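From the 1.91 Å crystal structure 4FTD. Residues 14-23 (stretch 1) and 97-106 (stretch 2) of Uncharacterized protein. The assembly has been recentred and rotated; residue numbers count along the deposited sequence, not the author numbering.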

# COMPACT_ATOMS: atom_id res chain seq x y z
N ASP A 14 -19.51 -41.13 37.24
CA ASP A 14 -19.08 -39.71 37.03
C ASP A 14 -19.66 -39.24 35.70
O ASP A 14 -20.43 -38.27 35.66
CB ASP A 14 -17.55 -39.61 37.01
N THR A 15 -19.27 -39.95 34.64
CA THR A 15 -19.69 -39.76 33.23
C THR A 15 -19.19 -38.50 32.50
O THR A 15 -19.96 -37.58 32.20
CB THR A 15 -21.21 -39.97 33.00
OG1 THR A 15 -21.45 -40.19 31.61
CG2 THR A 15 -22.08 -38.81 33.52
N GLU A 16 -17.89 -38.49 32.19
CA GLU A 16 -17.28 -37.41 31.42
C GLU A 16 -16.14 -37.84 30.49
O GLU A 16 -15.61 -38.95 30.58
CB GLU A 16 -16.84 -36.25 32.28
CG GLU A 16 -15.98 -36.59 33.45
CD GLU A 16 -15.76 -35.34 34.26
OE1 GLU A 16 -14.82 -34.59 33.94
OE2 GLU A 16 -16.57 -35.09 35.17
N LEU A 17 -15.87 -36.94 29.53
CA LEU A 17 -14.88 -37.13 28.49
C LEU A 17 -13.66 -36.42 28.99
O LEU A 17 -13.66 -35.21 29.07
CB LEU A 17 -15.36 -36.50 27.19
CG LEU A 17 -14.47 -36.60 25.95
CD1 LEU A 17 -14.29 -38.07 25.61
CD2 LEU A 17 -15.15 -35.81 24.84
N LEU A 18 -12.62 -37.18 29.29
CA LEU A 18 -11.35 -36.66 29.83
C LEU A 18 -10.35 -36.22 28.71
O LEU A 18 -9.60 -35.27 28.87
CB LEU A 18 -10.74 -37.72 30.76
CG LEU A 18 -11.67 -38.25 31.86
CD1 LEU A 18 -11.07 -39.44 32.61
CD2 LEU A 18 -11.99 -37.11 32.82
N SER A 19 -10.35 -36.90 27.56
CA SER A 19 -9.52 -36.48 26.41
C SER A 19 -10.06 -37.12 25.14
O SER A 19 -10.74 -38.13 25.21
CB SER A 19 -8.04 -36.84 26.59
OG SER A 19 -7.83 -38.24 26.52
N ILE A 20 -9.76 -36.52 24.00
CA ILE A 20 -10.27 -37.02 22.73
C ILE A 20 -9.30 -36.61 21.60
O ILE A 20 -8.66 -35.54 21.65
CB ILE A 20 -11.73 -36.50 22.50
CG1 ILE A 20 -12.40 -37.26 21.33
CG2 ILE A 20 -11.75 -34.97 22.40
CD1 ILE A 20 -13.90 -37.08 21.18
N LYS A 21 -9.13 -37.50 20.65
CA LYS A 21 -8.36 -37.26 19.45
C LYS A 21 -9.04 -37.85 18.25
O LYS A 21 -9.73 -38.89 18.36
CB LYS A 21 -6.91 -37.75 19.53
CG LYS A 21 -6.56 -38.77 20.58
CD LYS A 21 -5.12 -39.25 20.39
CE LYS A 21 -4.54 -39.90 21.64
NZ LYS A 21 -3.24 -40.62 21.40
N ILE A 22 -8.85 -37.17 17.13
CA ILE A 22 -9.19 -37.70 15.80
C ILE A 22 -7.91 -38.38 15.31
O ILE A 22 -6.84 -37.80 15.35
CB ILE A 22 -9.64 -36.59 14.84
CG1 ILE A 22 -11.02 -36.04 15.24
CG2 ILE A 22 -9.66 -37.07 13.38
CD1 ILE A 22 -11.29 -34.68 14.63
N LEU A 23 -8.02 -39.63 14.89
CA LEU A 23 -6.82 -40.40 14.51
C LEU A 23 -6.51 -40.34 13.01
O LEU A 23 -5.39 -40.64 12.59
CB LEU A 23 -7.01 -41.86 14.95
CG LEU A 23 -7.30 -42.15 16.41
CD1 LEU A 23 -7.68 -43.65 16.50
CD2 LEU A 23 -6.09 -41.82 17.30
N ARG A 97 -26.48 -43.50 32.89
CA ARG A 97 -26.30 -42.06 32.73
C ARG A 97 -25.74 -41.85 31.39
O ARG A 97 -25.10 -42.74 30.85
CB ARG A 97 -25.28 -41.51 33.73
CG ARG A 97 -25.66 -41.76 35.17
CD ARG A 97 -24.69 -41.11 36.15
NE ARG A 97 -25.49 -40.35 37.09
CZ ARG A 97 -26.05 -39.17 36.83
NH1 ARG A 97 -25.87 -38.57 35.65
NH2 ARG A 97 -26.79 -38.58 37.76
N TYR A 98 -25.94 -40.67 30.85
CA TYR A 98 -25.34 -40.31 29.58
C TYR A 98 -25.08 -38.81 29.60
O TYR A 98 -25.69 -38.10 30.39
CB TYR A 98 -26.23 -40.72 28.41
CG TYR A 98 -27.45 -39.86 28.22
CD1 TYR A 98 -28.63 -40.11 28.93
CD2 TYR A 98 -27.42 -38.79 27.34
CE1 TYR A 98 -29.76 -39.30 28.77
CE2 TYR A 98 -28.55 -37.97 27.18
CZ TYR A 98 -29.71 -38.25 27.87
OH TYR A 98 -30.81 -37.41 27.70
N LYS A 99 -24.20 -38.36 28.72
CA LYS A 99 -23.85 -36.94 28.62
C LYS A 99 -23.54 -36.64 27.18
O LYS A 99 -22.80 -37.37 26.53
CB LYS A 99 -22.64 -36.60 29.50
CG LYS A 99 -22.28 -35.11 29.52
CD LYS A 99 -21.11 -34.78 30.43
CE LYS A 99 -21.49 -34.74 31.90
NZ LYS A 99 -20.27 -34.69 32.76
N ASP A 100 -24.13 -35.56 26.68
CA ASP A 100 -23.93 -35.13 25.30
C ASP A 100 -22.99 -33.91 25.22
O ASP A 100 -23.17 -32.91 25.91
CB ASP A 100 -25.27 -34.78 24.66
CG ASP A 100 -26.12 -36.01 24.30
OD1 ASP A 100 -25.63 -37.16 24.35
OD2 ASP A 100 -27.31 -35.81 23.93
N TYR A 101 -21.98 -34.02 24.36
CA TYR A 101 -21.04 -32.95 24.06
C TYR A 101 -21.31 -32.53 22.62
O TYR A 101 -21.62 -33.38 21.78
CB TYR A 101 -19.59 -33.47 24.19
CG TYR A 101 -19.15 -33.75 25.61
CD1 TYR A 101 -19.42 -34.98 26.22
CD2 TYR A 101 -18.42 -32.82 26.33
CE1 TYR A 101 -19.00 -35.25 27.51
CE2 TYR A 101 -18.01 -33.08 27.63
CZ TYR A 101 -18.30 -34.31 28.20
OH TYR A 101 -17.90 -34.59 29.49
N LEU A 102 -21.19 -31.24 22.34
CA LEU A 102 -21.31 -30.70 20.98
C LEU A 102 -19.90 -30.62 20.40
O LEU A 102 -19.08 -29.80 20.84
CB LEU A 102 -21.99 -29.33 20.98
CG LEU A 102 -23.50 -29.40 21.00
CD1 LEU A 102 -24.11 -28.00 21.04
CD2 LEU A 102 -23.95 -30.20 19.77
N MSE A 103 -19.63 -31.48 19.42
CA MSE A 103 -18.30 -31.61 18.85
C MSE A 103 -18.22 -30.95 17.49
O MSE A 103 -18.88 -31.38 16.56
CB MSE A 103 -17.90 -33.08 18.77
CG MSE A 103 -16.50 -33.27 18.21
SE MSE A 103 -15.86 -35.11 18.41
CE MSE A 103 -15.16 -35.45 16.53
N LYS A 104 -17.37 -29.91 17.39
CA LYS A 104 -17.23 -29.12 16.17
C LYS A 104 -15.93 -29.47 15.44
O LYS A 104 -14.86 -29.48 16.05
CB LYS A 104 -17.25 -27.62 16.48
CG LYS A 104 -17.30 -26.72 15.25
CD LYS A 104 -17.09 -25.25 15.62
CE LYS A 104 -18.27 -24.71 16.42
NZ LYS A 104 -18.07 -23.27 16.73
N VAL A 105 -16.06 -29.78 14.15
CA VAL A 105 -14.91 -30.03 13.28
C VAL A 105 -14.92 -28.92 12.20
O VAL A 105 -15.98 -28.64 11.62
CB VAL A 105 -14.91 -31.43 12.64
CG1 VAL A 105 -13.79 -31.54 11.63
CG2 VAL A 105 -14.76 -32.53 13.71
N ARG A 106 -13.74 -28.35 11.95
CA ARG A 106 -13.55 -27.20 11.06
C ARG A 106 -12.47 -27.44 10.01
O ARG A 106 -11.48 -28.10 10.30
CB ARG A 106 -13.16 -26.00 11.91
CG ARG A 106 -14.22 -25.61 12.91
CD ARG A 106 -13.75 -24.46 13.77
NE ARG A 106 -12.66 -24.87 14.64
CZ ARG A 106 -11.69 -24.07 15.09
NH1 ARG A 106 -11.65 -22.80 14.74
NH2 ARG A 106 -10.74 -24.55 15.88

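This is a side-chain-mediated packing of two strands that face each other across a layer gap, with an apolar row along most of its length and two hydrogen bonds to the backbone of stretch 1 at its N-terminal end. The axes of strands 17-22 and 98-106 approach no closer than 10.7 Å, and their N-to-C directions differ by 37°, a separation too wide for backbone pairing and suited to interleaved side chains. The register agrees: the CA atoms of Ile20 and Met103 lie 10.4 Å apart, and those of Ile22 and Val105 9.9 Å apart, whereas the CA atoms of Thr15 and Tyr98 are separated by 6.7 Å.

The polar end closes on stretch 1 through two long side chains. Lys99, extended through chi1 and chi2 (both t) and bent at chi3 (m), donates a hydrogen bond from NZ to the carbonyl O of Thr15 at 3.0 Å. The carboxylate of Glu16 adds charge complementarity but no salt bridge, since its OE2 stays 4.4 Å from Lys99 NZ. Tyr101 uses its hydroxyl as an acceptor: Leu17 N lies 3.1 Å from Tyr101 OH, and the N-H...acceptor angle of 165° makes the bond nearly linear. Both side-chain atoms, Lys99 NZ and Tyr101 OH, also hydrogen-bond elsewhere in the structure.

The same tyrosine serves a second role through its ring. Leu17 CB sits 4.2 Å from the centroid of the Tyr101 ring and 28° off its normal, which places it over one face as a CH-pi contact; the closest carbon pair, Leu17 CB and Tyr101 CZ, is 3.8 Å apart. Leu17 therefore meets one residue with both its backbone amide and its side chain. Nearby, Thr15 points its CB toward stretch 2, and its CG2 reaches Arg97 CB at 4.2 Å.

Farther along, the contacts become wholly apolar. Ile20 CD1 packs against the selenium of Met103, a selenomethionine, with SE at 3.9 Å. Its methyl extends the reach, as Met103 CE lies 4.4 Å from Ile22 CG1. Ile22 then touches the next inward-facing residue, with Ile22 CD1 and Val105 CG2 at 4.2 Å.

Alternation along stretch 2 explains this pattern. Lys99, Tyr101, Met103 and Val105 all direct CA-to-CB toward stretch 1, while the intervening Asp100, Leu102 and Lys104 are out of reach. From the other side, Leu17, Ile20 and Ile22 point toward stretch 2. In all, 464 Å² is buried, summed over both stretches.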